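Local coordinates for protein 5'-deoxynucleotidase (Archaeoglobus fulgidus, PDB 1YNB) that probably hydrolyses 2'-deoxyribonucleoside 5'-phosphates to the deoxyribonucleoside and phosphate, acting as a metal-dependent 5'-deoxynucleotidase of the HD-domain family, at residues T23-W28 against E37-H42; L31-P36 against V133-Q138; A68-F73 against D115-V120; A123-L128 against V149-D154. All blocks are in the same frame, centred on the assembly; numbering follows the deposited sequence.

Interaction 1 (T23-W28 against E37-H42); sequences TPRSGW and ESVAEH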
loop_
_atom_site.group_PDB
_atom_site.type_symbol
_atom_site.label_atom_id
_atom_site.label_comp_id
_atom_site.label_asym_id
_atom_site.label_seq_id
_atom_site.Cartn_x
_atom_site.Cartn_y
_atom_site.Cartn_z
ATOM N N THR A 23 -4.701 -9.987 10.898
ATOM C CA THR A 23 -5.913 -10.798 10.939
ATOM C C THR A 23 -6.528 -10.761 9.525
ATOM O O THR A 23 -7.008 -9.726 9.061
ATOM C CB THR A 23 -6.948 -10.201 11.946
ATOM O OG1 THR A 23 -6.381 -10.168 13.261
ATOM C CG2 THR A 23 -8.198 -11.035 11.965
ATOM N N PRO A 24 -6.516 -11.892 8.806
ATOM C CA PRO A 24 -7.110 -11.820 7.470
ATOM C C PRO A 24 -8.621 -11.638 7.470
ATOM O O PRO A 24 -9.301 -12.054 8.422
ATOM C CB PRO A 24 -6.720 -13.176 6.831
ATOM C CG PRO A 24 -6.651 -14.069 7.974
ATOM C CD PRO A 24 -6.001 -13.246 9.108
ATOM N N ARG A 25 -9.133 -11.006 6.413
ATOM C CA ARG A 25 -10.572 -10.907 6.185
ATOM C C ARG A 25 -10.799 -12.352 5.655
ATOM O O ARG A 25 -10.493 -12.665 4.513
ATOM C CB ARG A 25 -10.837 -9.837 5.145
ATOM C CG ARG A 25 -10.772 -8.423 5.865
ATOM C CD ARG A 25 -12.200 -8.109 6.433
ATOM N NE ARG A 25 -13.078 -7.737 5.339
ATOM C CZ ARG A 25 -14.385 -7.490 5.508
ATOM N NH1 ARG A 25 -14.895 -7.600 6.733
ATOM N NH2 ARG A 25 -15.159 -7.155 4.495
ATOM N N SER A 26 -11.349 -13.196 6.533
ATOM C CA SER A 26 -11.476 -14.640 6.277
ATOM C C SER A 26 -12.324 -15.195 5.177
ATOM O O SER A 26 -12.019 -16.315 4.695
ATOM C CB SER A 26 -11.874 -15.357 7.581
ATOM O OG SER A 26 -13.175 -14.928 7.974
ATOM N N GLY A 27 -13.383 -14.482 4.817
ATOM C CA GLY A 27 -14.305 -14.909 3.772
ATOM C C GLY A 27 -13.622 -15.141 2.448
ATOM O O GLY A 27 -14.052 -15.994 1.643
ATOM N N TRP A 28 -12.545 -14.391 2.196
ATOM C CA TRP A 28 -11.815 -14.559 0.947
ATOM C C TRP A 28 -10.955 -15.810 0.820
ATOM O O TRP A 28 -10.676 -16.237 -0.301
ATOM C CB TRP A 28 -10.867 -13.413 0.705
ATOM C CG TRP A 28 -11.514 -12.035 0.819
ATOM C CD1 TRP A 28 -11.206 -11.082 1.746
ATOM C CD2 TRP A 28 -12.546 -11.493 -0.012
ATOM N NE1 TRP A 28 -11.995 -9.956 1.545
ATOM C CE2 TRP A 28 -12.828 -10.186 0.469
ATOM C CE3 TRP A 28 -13.275 -11.977 -1.115
ATOM C CZ2 TRP A 28 -13.794 -9.377 -0.112
ATOM C CZ3 TRP A 28 -14.248 -11.173 -1.694
ATOM C CH2 TRP A 28 -14.499 -9.875 -1.191
ATOM N N GLU A 37 -6.861 -9.062 1.873
ATOM C CA GLU A 37 -6.806 -7.852 2.712
ATOM C C GLU A 37 -6.904 -8.272 4.193
ATOM O O GLU A 37 -7.470 -9.331 4.537
ATOM C CB GLU A 37 -8.001 -6.952 2.361
ATOM C CG GLU A 37 -9.323 -7.714 2.201
ATOM C CD GLU A 37 -10.538 -6.944 2.750
ATOM O OE1 GLU A 37 -11.623 -7.559 2.837
ATOM O OE2 GLU A 37 -10.387 -5.726 3.057
ATOM N N SER A 38 -6.384 -7.432 5.087
ATOM C CA SER A 38 -6.431 -7.693 6.526
ATOM C C SER A 38 -7.676 -6.932 7.052
ATOM O O SER A 38 -8.246 -6.078 6.348
ATOM C CB SER A 38 -5.162 -7.157 7.233
ATOM O OG SER A 38 -5.081 -5.744 7.102
ATOM N N VAL A 39 -8.095 -7.257 8.260
ATOM C CA VAL A 39 -9.246 -6.548 8.850
ATOM C C VAL A 39 -8.890 -5.039 8.932
ATOM O O VAL A 39 -9.708 -4.177 8.613
ATOM C CB VAL A 39 -9.546 -7.120 10.229
ATOM C CG1 VAL A 39 -10.643 -6.246 10.937
ATOM C CG2 VAL A 39 -10.069 -8.547 10.063
ATOM N N ALA A 40 -7.669 -4.738 9.359
ATOM C CA ALA A 40 -7.160 -3.348 9.355
ATOM C C ALA A 40 -7.380 -2.626 8.003
ATOM O O ALA A 40 -7.826 -1.459 7.972
ATOM C CB ALA A 40 -5.634 -3.350 9.701
ATOM N N GLU A 41 -7.035 -3.273 6.873
ATOM C CA GLU A 41 -7.233 -2.657 5.571
ATOM C C GLU A 41 -8.723 -2.436 5.242
ATOM O O GLU A 41 -9.092 -1.420 4.641
ATOM C CB GLU A 41 -6.546 -3.512 4.493
ATOM C CG GLU A 41 -5.005 -3.405 4.631
ATOM C CD GLU A 41 -4.252 -4.460 3.832
ATOM O OE1 GLU A 41 -4.833 -5.543 3.587
ATOM O OE2 GLU A 41 -3.080 -4.210 3.484
ATOM N N HIS A 42 -9.573 -3.410 5.601
ATOM C CA HIS A 42 -11.027 -3.260 5.402
ATOM C C HIS A 42 -11.523 -1.997 6.197
ATOM O O HIS A 42 -12.232 -1.168 5.646
ATOM C CB HIS A 42 -11.755 -4.511 5.933
ATOM C CG HIS A 42 -13.230 -4.327 6.133
ATOM N ND1 HIS A 42 -14.080 -3.989 5.111
ATOM C CD2 HIS A 42 -13.995 -4.422 7.251
ATOM C CE1 HIS A 42 -15.317 -3.886 5.582
ATOM N NE2 HIS A 42 -15.292 -4.146 6.875
HETATM O O HOH W 1 -13.796 -6.246 2.103
#
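The guanidinium of Arg-25 lies flat on the imidazole of His-42, with CZ over the ring centre. Their centres are 3.4 Å apart and their planes differ by 3°. Glu-37 OE1 lies at the edge of the guanidinium, in its plane, and also at the edge of the Trp-28 indole. Trp-28 NE1 donates to the anti lone pair of Glu-37 OE1 over 2.7 Å. Arg-25 NE forms a salt bridge to Glu-37 OE1 at 2.9 Å, from 45° above the carboxylate plane. The Arg-25 chain is bent at chi2 and chi3, and chi3 (-75°) turns NE to that oxygen. A water donates to Glu-37 OE1 and accepts from Arg-25 NH2.

Arg-25 N bonds to Glu-37 O, and Val-39 N to Thr-23 O. Ser-38 and Glu-41 form a capping box; Ser-38 OG is also hydrogen-bonded to Glu-41 of the second subunit. Lys-21 of that subunit pairs with Glu-37 OE2. His-42 ND1 is hydrogen-bonded to Glu-127 OE1.

Three donors thus grip one oxygen of Glu-37, which should limit rotation of its carboxylate. Stacking and the Glu-127 bond help to hold His-42, probably a metal ligand as in HD-domain hydrolases, though no metal is bound to it here.

Interaction 2 (L31-P36 against V133-Q138); sequences LGIRLP and VEYSQQ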
loop_
_atom_site.group_PDB
_atom_site.type_symbol
_atom_site.label_atom_id
_atom_site.label_comp_id
_atom_site.label_asym_id
_atom_site.label_seq_id
_atom_site.Cartn_x
_atom_site.Cartn_y
_atom_site.Cartn_z
ATOM N N LEU A 31 -12.041 -18.733 -1.268
ATOM C CA LEU A 31 -12.062 -18.497 -2.704
ATOM C C LEU A 31 -10.681 -18.719 -3.298
ATOM O O LEU A 31 -10.502 -18.551 -4.507
ATOM C CB LEU A 31 -12.492 -17.077 -3.033
ATOM C CG LEU A 31 -13.979 -16.781 -3.125
ATOM C CD1 LEU A 31 -14.623 -17.140 -1.818
ATOM C CD2 LEU A 31 -14.205 -15.295 -3.470
ATOM N N GLY A 32 -9.719 -19.036 -2.444
ATOM C CA GLY A 32 -8.348 -19.301 -2.885
ATOM C C GLY A 32 -7.442 -18.091 -2.987
ATOM O O GLY A 32 -6.312 -18.191 -3.455
ATOM N N ILE A 33 -7.930 -16.940 -2.528
ATOM C CA ILE A 33 -7.130 -15.711 -2.526
ATOM C C ILE A 33 -6.131 -15.865 -1.409
ATOM O O ILE A 33 -6.475 -15.900 -0.243
ATOM C CB ILE A 33 -8.028 -14.466 -2.308
ATOM C CG1 ILE A 33 -8.969 -14.325 -3.500
ATOM C CG2 ILE A 33 -7.160 -13.214 -2.164
ATOM C CD1 ILE A 33 -10.230 -13.514 -3.226
ATOM N N ARG A 34 -4.856 -15.986 -1.764
ATOM C CA ARG A 34 -3.831 -16.262 -0.770
ATOM C C ARG A 34 -3.388 -15.246 0.249
ATOM O O ARG A 34 -3.055 -15.601 1.380
ATOM C CB ARG A 34 -2.582 -16.809 -1.472
ATOM C CG ARG A 34 -2.829 -18.188 -2.016
ATOM C CD ARG A 34 -2.935 -19.181 -0.845
ATOM N NE ARG A 34 -1.682 -19.930 -0.662
ATOM C CZ ARG A 34 -1.361 -20.625 0.428
ATOM N NH1 ARG A 34 -2.176 -20.657 1.480
ATOM N NH2 ARG A 34 -0.260 -21.367 0.442
ATOM N N LEU A 35 -3.304 -14.002 -0.140
ATOM C CA LEU A 35 -2.874 -12.989 0.846
ATOM C C LEU A 35 -3.964 -11.981 0.703
ATOM O O LEU A 35 -3.809 -10.981 -0.004
ATOM C CB LEU A 35 -1.564 -12.351 0.409
ATOM C CG LEU A 35 -0.408 -13.339 0.486
ATOM C CD1 LEU A 35 0.820 -12.772 -0.254
ATOM C CD2 LEU A 35 -0.091 -13.584 1.938
ATOM N N PRO A 36 -5.109 -12.250 1.323
ATOM C CA PRO A 36 -6.201 -11.298 1.191
ATOM C C PRO A 36 -5.997 -10.056 2.066
ATOM O O PRO A 36 -5.137 -10.032 2.916
ATOM C CB PRO A 36 -7.398 -12.102 1.666
ATOM C CG PRO A 36 -6.814 -12.893 2.750
ATOM C CD PRO A 36 -5.487 -13.381 2.192
ATOM N N VAL A 133 -15.599 -6.523 -6.250
ATOM C CA VAL A 133 -15.403 -6.148 -7.647
ATOM C C VAL A 133 -13.913 -6.204 -7.967
ATOM O O VAL A 133 -13.546 -6.684 -9.052
ATOM C CB VAL A 133 -15.939 -4.734 -7.930
ATOM C CG1 VAL A 133 -15.466 -4.207 -9.287
ATOM C CG2 VAL A 133 -17.478 -4.785 -7.948
ATOM N N GLU A 134 -13.070 -5.726 -7.054
ATOM C CA GLU A 134 -11.606 -5.725 -7.301
ATOM C C GLU A 134 -11.074 -7.158 -7.367
ATOM O O GLU A 134 -10.264 -7.486 -8.246
ATOM C CB GLU A 134 -10.884 -4.944 -6.187
ATOM C CG GLU A 134 -11.204 -3.464 -6.331
ATOM C CD GLU A 134 -11.152 -2.661 -5.018
ATOM O OE1 GLU A 134 -11.451 -1.443 -5.099
ATOM O OE2 GLU A 134 -10.812 -3.222 -3.950
ATOM N N TYR A 135 -11.514 -8.013 -6.458
ATOM C CA TYR A 135 -11.030 -9.398 -6.469
ATOM C C TYR A 135 -11.611 -10.248 -7.599
ATOM O O TYR A 135 -11.019 -11.283 -7.957
ATOM C CB TYR A 135 -11.315 -10.089 -5.130
ATOM C CG TYR A 135 -10.382 -9.724 -3.983
ATOM C CD1 TYR A 135 -9.047 -9.342 -4.218
ATOM C CD2 TYR A 135 -10.787 -9.868 -2.664
ATOM C CE1 TYR A 135 -8.153 -9.131 -3.163
ATOM C CE2 TYR A 135 -9.908 -9.658 -1.591
ATOM C CZ TYR A 135 -8.593 -9.294 -1.841
ATOM O OH TYR A 135 -7.710 -9.083 -0.829
ATOM N N SER A 136 -12.740 -9.823 -8.157
ATOM C CA SER A 136 -13.395 -10.575 -9.237
ATOM C C SER A 136 -12.501 -10.690 -10.461
ATOM O O SER A 136 -12.657 -11.622 -11.254
ATOM C CB SER A 136 -14.746 -9.944 -9.624
ATOM O OG SER A 136 -14.577 -8.758 -10.390
ATOM N N GLN A 137 -11.531 -9.784 -10.569
ATOM C CA GLN A 137 -10.582 -9.802 -11.692
ATOM C C GLN A 137 -9.595 -10.978 -11.562
ATOM O O GLN A 137 -8.945 -11.350 -12.562
ATOM C CB GLN A 137 -9.819 -8.473 -11.750
ATOM C CG GLN A 137 -10.707 -7.236 -11.450
ATOM C CD GLN A 137 -11.875 -7.071 -12.423
ATOM O OE1 GLN A 137 -13.035 -6.963 -12.004
ATOM N NE2 GLN A 137 -11.576 -7.032 -13.722
ATOM N N GLN A 138 -9.487 -11.557 -10.358
ATOM C CA GLN A 138 -8.610 -12.711 -10.048
ATOM C C GLN A 138 -9.422 -13.978 -9.960
ATOM O O GLN A 138 -9.030 -15.033 -10.486
ATOM C CB GLN A 138 -7.963 -12.592 -8.681
ATOM C CG GLN A 138 -6.765 -11.716 -8.542
ATOM C CD GLN A 138 -6.467 -11.440 -7.045
ATOM O OE1 GLN A 138 -6.246 -12.371 -6.229
ATOM N NE2 GLN A 138 -6.483 -10.167 -6.682
HETATM O O HOH W 2 -5.135 -8.941 -1.624
#
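Ile-33 lays its methyl CD1 over one face of the Tyr-135 ring. CD1 of Ile-33 is 4.1 Å from the ring centroid and 26° off the ring normal, a CH-pi contact. The ring atom nearest Ile-33 CD1 is CD2 of Tyr-135, at 3.7 Å. The other branch of Ile-33 helps. Ile-33 CG2 stands above the same ring, offset toward the rim, with CZ of Tyr-135 as its neighbour at 4.2 Å. In Ile-33, chi1 (-65°) leaves CG2 anti to the backbone N, and chi2 (158°) carries CD1 on out to the ring.

The phenol end meets the backbone of the loop. Tyr-135 OH comes to 3.4 Å from Pro-36 CA. No direct hydrogen bond joins the two segments. A water makes the link instead. It donates to Leu-35 O at 2.9 Å and is hydrogen-bonded to Tyr-135 OH at 2.7 Å, lying at the edge of the phenol ring and in its plane. The hydroxyl is also hydrogen-bonded to Glu-37 N, just past the loop segment. The oxygen is therefore held from two directions, by a backbone amide and by a water.

The contact joins the loop before helix 39-56 to the C-terminal part of helix 117-135, its centre about 17 Å from the centre of the chain. Trp-28 meets Tyr-135 edge-to-face, so the tyrosine is wedged among loop residues. Nearby, Leu-35 packs on Leu-35 of both other subunits, and Val-133 of helix 117-135 touches helix 154-166.

Interaction 3 (A68-F73 against D115-V120); sequences ATAALF and DVEVYV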
loop_
_atom_site.group_PDB
_atom_site.type_symbol
_atom_site.label_atom_id
_atom_site.label_comp_id
_atom_site.label_asym_id
_atom_site.label_seq_id
_atom_site.Cartn_x
_atom_site.Cartn_y
_atom_site.Cartn_z
ATOM N N ALA A 68 -16.310 8.251 10.281
ATOM C CA ALA A 68 -15.061 7.581 9.910
ATOM C C ALA A 68 -14.441 6.930 11.129
ATOM O O ALA A 68 -14.035 5.764 11.094
ATOM C CB ALA A 68 -14.106 8.565 9.278
ATOM N N THR A 69 -14.398 7.660 12.247
ATOM C CA THR A 69 -13.813 7.108 13.454
ATOM C C THR A 69 -14.572 5.908 13.954
ATOM O O THR A 69 -13.988 4.906 14.367
ATOM C CB THR A 69 -13.748 8.195 14.579
ATOM O OG1 THR A 69 -13.062 9.328 14.071
ATOM C CG2 THR A 69 -13.034 7.675 15.784
ATOM N N ALA A 70 -15.895 5.990 13.920
ATOM C CA ALA A 70 -16.696 4.884 14.376
ATOM C C ALA A 70 -16.433 3.650 13.510
ATOM O O ALA A 70 -16.456 2.518 13.999
ATOM C CB ALA A 70 -18.198 5.266 14.297
ATOM N N ALA A 71 -16.211 3.872 12.227
ATOM C CA ALA A 71 -15.920 2.754 11.317
ATOM C C ALA A 71 -14.587 2.107 11.715
ATOM O O ALA A 71 -14.429 0.875 11.612
ATOM C CB ALA A 71 -15.833 3.260 9.873
ATOM N N LEU A 72 -13.620 2.910 12.160
ATOM C CA LEU A 72 -12.330 2.332 12.565
ATOM C C LEU A 72 -12.462 1.390 13.746
ATOM O O LEU A 72 -11.730 0.398 13.846
ATOM C CB LEU A 72 -11.338 3.422 12.928
ATOM C CG LEU A 72 -10.854 4.302 11.798
ATOM C CD1 LEU A 72 -10.055 5.485 12.398
ATOM C CD2 LEU A 72 -9.955 3.460 10.862
ATOM N N PHE A 73 -13.371 1.707 14.674
ATOM C CA PHE A 73 -13.598 0.876 15.858
ATOM C C PHE A 73 -14.591 -0.261 15.645
ATOM O O PHE A 73 -14.807 -1.087 16.543
ATOM C CB PHE A 73 -14.108 1.752 17.016
ATOM C CG PHE A 73 -13.040 2.573 17.665
ATOM C CD1 PHE A 73 -12.285 2.043 18.722
ATOM C CD2 PHE A 73 -12.715 3.826 17.172
ATOM C CE1 PHE A 73 -11.206 2.770 19.271
ATOM C CE2 PHE A 73 -11.641 4.569 17.711
ATOM C CZ PHE A 73 -10.887 4.034 18.760
ATOM N N ASP A 115 -25.267 7.595 16.705
ATOM C CA ASP A 115 -25.766 8.496 15.678
ATOM C C ASP A 115 -25.160 8.325 14.293
ATOM O O ASP A 115 -25.620 8.958 13.341
ATOM C CB ASP A 115 -25.579 9.949 16.100
ATOM C CG ASP A 115 -24.148 10.274 16.436
ATOM O OD1 ASP A 115 -23.473 9.381 16.983
ATOM O OD2 ASP A 115 -23.695 11.419 16.176
ATOM N N VAL A 116 -24.108 7.509 14.175
ATOM C CA VAL A 116 -23.482 7.299 12.872
ATOM C C VAL A 116 -23.437 5.815 12.548
ATOM O O VAL A 116 -22.804 5.403 11.569
ATOM C CB VAL A 116 -22.011 7.860 12.824
ATOM C CG1 VAL A 116 -22.003 9.372 12.903
ATOM C CG2 VAL A 116 -21.186 7.271 13.945
ATOM N N GLU A 117 -24.092 4.994 13.354
ATOM C CA GLU A 117 -24.046 3.578 13.078
ATOM C C GLU A 117 -24.577 3.224 11.705
ATOM O O GLU A 117 -24.158 2.220 11.129
ATOM C CB GLU A 117 -24.765 2.762 14.164
ATOM C CG GLU A 117 -23.930 2.681 15.451
ATOM C CD GLU A 117 -22.410 2.515 15.169
ATOM O OE1 GLU A 117 -21.969 1.449 14.675
ATOM O OE2 GLU A 117 -21.647 3.463 15.435
ATOM N N VAL A 118 -25.489 4.024 11.164
ATOM C CA VAL A 118 -25.984 3.676 9.839
ATOM C C VAL A 118 -24.924 3.922 8.780
ATOM O O VAL A 118 -24.825 3.153 7.836
ATOM C CB VAL A 118 -27.278 4.422 9.463
ATOM C CG1 VAL A 118 -27.649 4.125 8.046
ATOM C CG2 VAL A 118 -28.414 3.930 10.349
ATOM N N TYR A 119 -24.123 4.974 8.928
ATOM C CA TYR A 119 -23.073 5.210 7.940
ATOM C C TYR A 119 -21.992 4.127 8.068
ATOM O O TYR A 119 -21.404 3.713 7.068
ATOM C CB TYR A 119 -22.430 6.590 8.113
ATOM C CG TYR A 119 -23.398 7.724 7.876
ATOM C CD1 TYR A 119 -24.038 7.871 6.640
ATOM C CD2 TYR A 119 -23.736 8.607 8.911
ATOM C CE1 TYR A 119 -25.000 8.857 6.438
ATOM C CE2 TYR A 119 -24.701 9.606 8.714
ATOM C CZ TYR A 119 -25.330 9.717 7.474
ATOM O OH TYR A 119 -26.320 10.653 7.277
ATOM N N VAL A 120 -21.738 3.676 9.291
ATOM C CA VAL A 120 -20.736 2.645 9.519
ATOM C C VAL A 120 -21.212 1.348 8.885
ATOM O O VAL A 120 -20.445 0.656 8.197
ATOM C CB VAL A 120 -20.484 2.424 11.029
ATOM C CG1 VAL A 120 -19.440 1.303 11.246
ATOM C CG2 VAL A 120 -19.959 3.727 11.651
#
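Val-120 N bonds to Val-116 O at 3.1 Å, a backbone bond of the first turn of helix 117-135. It brings the two valines onto one side of the helix, where both touch Ala-70. No hydrogen bond crosses between the segments, and the contact is mainly apolar.

Ala-70 CB is the methyl that both valines meet. Val-120 CG2 reaches Ala-70 CB at 3.5 Å. Val-116 CG2 comes to the same Ala-70 CB at 3.6 Å. In Val-116, chi1 (-68°) puts CG1 anti to the carbonyl carbon and leaves CG2 as the methyl facing Ala-70.

The two branches of Val-120 divide their work. Val-120 CG2 lies close to the backbone of the partner helix, 3.8 Å from Ala-71 N. Val-120 CG1 is 3.8 Å from Ala-71 CA and also meets Ala-71 CB. The carboxylate of Glu-117 flanks the patch, with OE2 4.1 Å from Ala-70 CB.

The small side chains of Ala-70 and Ala-71 let the backbones come close. CA of Ala-71 is 5.1 Å from CA of Val-120. Ala-71 also packs on Ala-47 of helix 39-56, and Val-120 touches His-74, just after helix 61-73. His-74 belongs to an H...HD...D set whose side chains converge, though no metal is bound to them here. Close alanine-valine packing thus joins helices 61-73 and 117-135 beside the probable metal site of an all-helical HD domain.

Interaction 4 (A123-L128 against V149-D154); sequences ADKLEL and VELKTD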
loop_
_atom_site.group_PDB
_atom_site.type_symbol
_atom_site.label_atom_id
_atom_site.label_comp_id
_atom_site.label_asym_id
_atom_site.label_seq_id
_atom_site.Cartn_x
_atom_site.Cartn_y
_atom_site.Cartn_z
ATOM N N ALA A 123 -21.084 1.601 5.123
ATOM C CA ALA A 123 -19.674 1.664 4.672
ATOM C C ALA A 123 -18.997 0.294 4.701
ATOM O O ALA A 123 -18.188 -0.009 3.811
ATOM C CB ALA A 123 -18.872 2.686 5.541
ATOM N N ASP A 124 -19.307 -0.501 5.723
ATOM C CA ASP A 124 -18.781 -1.859 5.927
ATOM C C ASP A 124 -19.189 -2.674 4.697
ATOM O O ASP A 124 -18.350 -3.306 4.038
ATOM C CB ASP A 124 -19.419 -2.454 7.195
ATOM C CG ASP A 124 -19.065 -3.919 7.418
ATOM O OD1 ASP A 124 -19.879 -4.635 8.037
ATOM O OD2 ASP A 124 -17.967 -4.374 7.002
ATOM N N LYS A 125 -20.473 -2.657 4.379
ATOM C CA LYS A 125 -20.978 -3.404 3.202
ATOM C C LYS A 125 -20.493 -2.853 1.853
ATOM O O LYS A 125 -20.224 -3.606 0.909
ATOM C CB LYS A 125 -22.513 -3.397 3.217
ATOM C CG LYS A 125 -23.097 -4.075 4.426
ATOM C CD LYS A 125 -24.619 -4.021 4.293
ATOM C CE LYS A 125 -25.328 -4.038 5.628
ATOM N NZ LYS A 125 -26.702 -3.470 5.386
ATOM N N LEU A 126 -20.412 -1.542 1.713
ATOM C CA LEU A 126 -19.931 -0.980 0.465
ATOM C C LEU A 126 -18.451 -1.325 0.279
ATOM O O LEU A 126 -18.029 -1.548 -0.864
ATOM C CB LEU A 126 -20.036 0.551 0.424
ATOM C CG LEU A 126 -21.153 1.220 -0.370
ATOM C CD1 LEU A 126 -20.817 2.723 -0.466
ATOM C CD2 LEU A 126 -21.288 0.632 -1.803
ATOM N N GLU A 127 -17.670 -1.276 1.360
ATOM C CA GLU A 127 -16.237 -1.586 1.260
ATOM C C GLU A 127 -16.100 -3.028 0.701
ATOM O O GLU A 127 -15.255 -3.325 -0.204
ATOM C CB GLU A 127 -15.562 -1.469 2.619
ATOM C CG GLU A 127 -14.021 -1.264 2.550
ATOM C CD GLU A 127 -13.238 -2.510 2.087
ATOM O OE1 GLU A 127 -13.548 -3.642 2.552
ATOM O OE2 GLU A 127 -12.293 -2.334 1.275
ATOM N N LEU A 128 -16.885 -3.922 1.277
ATOM C CA LEU A 128 -16.894 -5.331 0.837
ATOM C C LEU A 128 -17.264 -5.433 -0.635
ATOM O O LEU A 128 -16.611 -6.174 -1.394
ATOM C CB LEU A 128 -17.895 -6.146 1.679
ATOM C CG LEU A 128 -18.162 -7.596 1.239
ATOM C CD1 LEU A 128 -16.908 -8.472 1.411
ATOM C CD2 LEU A 128 -19.234 -8.120 2.125
ATOM N N VAL A 149 -26.554 -6.545 -2.251
ATOM C CA VAL A 149 -26.131 -5.868 -1.041
ATOM C C VAL A 149 -27.256 -4.975 -0.592
ATOM O O VAL A 149 -27.780 -4.192 -1.380
ATOM C CB VAL A 149 -24.870 -5.021 -1.281
ATOM C CG1 VAL A 149 -24.549 -4.182 -0.039
ATOM C CG2 VAL A 149 -23.716 -5.935 -1.592
ATOM N N GLU A 150 -27.623 -5.111 0.680
ATOM C CA GLU A 150 -28.698 -4.324 1.264
ATOM C C GLU A 150 -28.109 -3.112 1.978
ATOM O O GLU A 150 -27.579 -3.239 3.071
ATOM C CB GLU A 150 -29.468 -5.173 2.276
ATOM C CG GLU A 150 -29.935 -6.540 1.780
ATOM C CD GLU A 150 -30.959 -6.460 0.651
ATOM O OE1 GLU A 150 -31.796 -7.387 0.542
ATOM O OE2 GLU A 150 -30.925 -5.483 -0.134
ATOM N N LEU A 151 -28.193 -1.949 1.350
ATOM C CA LEU A 151 -27.679 -0.724 1.938
ATOM C C LEU A 151 -28.889 0.039 2.436
ATOM O O LEU A 151 -29.987 -0.160 1.919
ATOM C CB LEU A 151 -26.938 0.088 0.881
ATOM C CG LEU A 151 -25.691 -0.649 0.346
ATOM C CD1 LEU A 151 -25.198 0.016 -0.927
ATOM C CD2 LEU A 151 -24.604 -0.684 1.419
ATOM N N LYS A 152 -28.690 0.917 3.420
ATOM C CA LYS A 152 -29.792 1.688 3.989
ATOM C C LYS A 152 -29.857 3.121 3.495
ATOM O O LYS A 152 -30.961 3.641 3.285
ATOM C CB LYS A 152 -29.692 1.719 5.516
ATOM C CG LYS A 152 -29.630 0.375 6.236
ATOM C CD LYS A 152 -29.368 0.635 7.724
ATOM C CE LYS A 152 -28.742 -0.558 8.459
ATOM N NZ LYS A 152 -28.046 -0.152 9.739
ATOM N N THR A 153 -28.710 3.770 3.302
ATOM C CA THR A 153 -28.719 5.170 2.873
ATOM C C THR A 153 -28.762 5.405 1.375
ATOM O O THR A 153 -28.277 4.590 0.592
ATOM C CB THR A 153 -27.520 5.963 3.447
ATOM O OG1 THR A 153 -26.301 5.594 2.767
ATOM C CG2 THR A 153 -27.374 5.675 4.926
ATOM N N ASP A 154 -29.365 6.521 0.969
ATOM C CA ASP A 154 -29.460 6.835 -0.443
ATOM C C ASP A 154 -28.075 7.091 -1.023
ATOM O O ASP A 154 -27.840 6.847 -2.205
ATOM C CB ASP A 154 -30.315 8.080 -0.679
ATOM C CG ASP A 154 -31.816 7.819 -0.486
ATOM O OD1 ASP A 154 -32.252 6.642 -0.394
ATOM O OD2 ASP A 154 -32.553 8.829 -0.436
#
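The middle of helix 117-135 packs, through Lys-125 and Leu-126, on the loop that leads into helix 154-166. Lys-125 CB packs against two loop side chains. Val-149 CG1 and Leu-151 CD2 each lie 3.9 Å from Lys-125 CB.

Beyond CG the lysine chain is extended, with CD anti (chi2 -179°), and it runs out to the backbone of the loop. Its end meets the carbonyl of Glu-150. CD of Lys-125 is 3.3 Å from Glu-150 O, and Lys-125 NZ is modelled as a hydrogen-bond donor to that oxygen at 2.5 Å. So short a distance leaves the exact length of this bond doubtful.

A second apolar pair extends the contact. Leu-126 CD2 meets Leu-151 CD1 at 4.1 Å, and the two leucines cross at about a right angle. Tyr-160 of helix 154-166 touches Leu-126, Val-149 and Leu-151, so helix 154-166 packs on both the loop and helix 117-135 here. The amides of Lys-152 and Thr-153 are bonded to the carboxylate of Asp-122, and Thr-153 then caps helix 154-166 through Ala-156 N. Asp-124, next to Lys-125, belongs to an H...HD...D pattern that probably marks the metal site, though no metal is bound to it here.

Lys-125 thus plays two parts: its CB joins the apolar packing and its amine lies at a backbone carbonyl, in a bond whose length is doubtful. Lys-152 NZ lies 5.6 Å from Lys-125 NZ. Like charges at this distance may repel weakly.

In the fold
Three of the four contacts use helix 117-135. Interaction 3 lies at its start, interaction 4 in its middle and interaction 2 at its end. The centres of interactions 2 and 3 are about 26 Å apart, while those of interactions 3 and 4 are about 12 Å apart. Interaction 1 lies at the start of helix 39-56 and touches interactions 2 and 4. Along the chain it closes first. Interaction 2 crosses both it and interaction 4, and interaction 3 is nested inside interaction 2. Interactions 1 and 4 hold residues of the probable metal site, His-42 and Asp-124, so helices distant in sequence meet there. All four reach the second subunit, interaction 4 through Glu-127 and Lys-21 of that subunit.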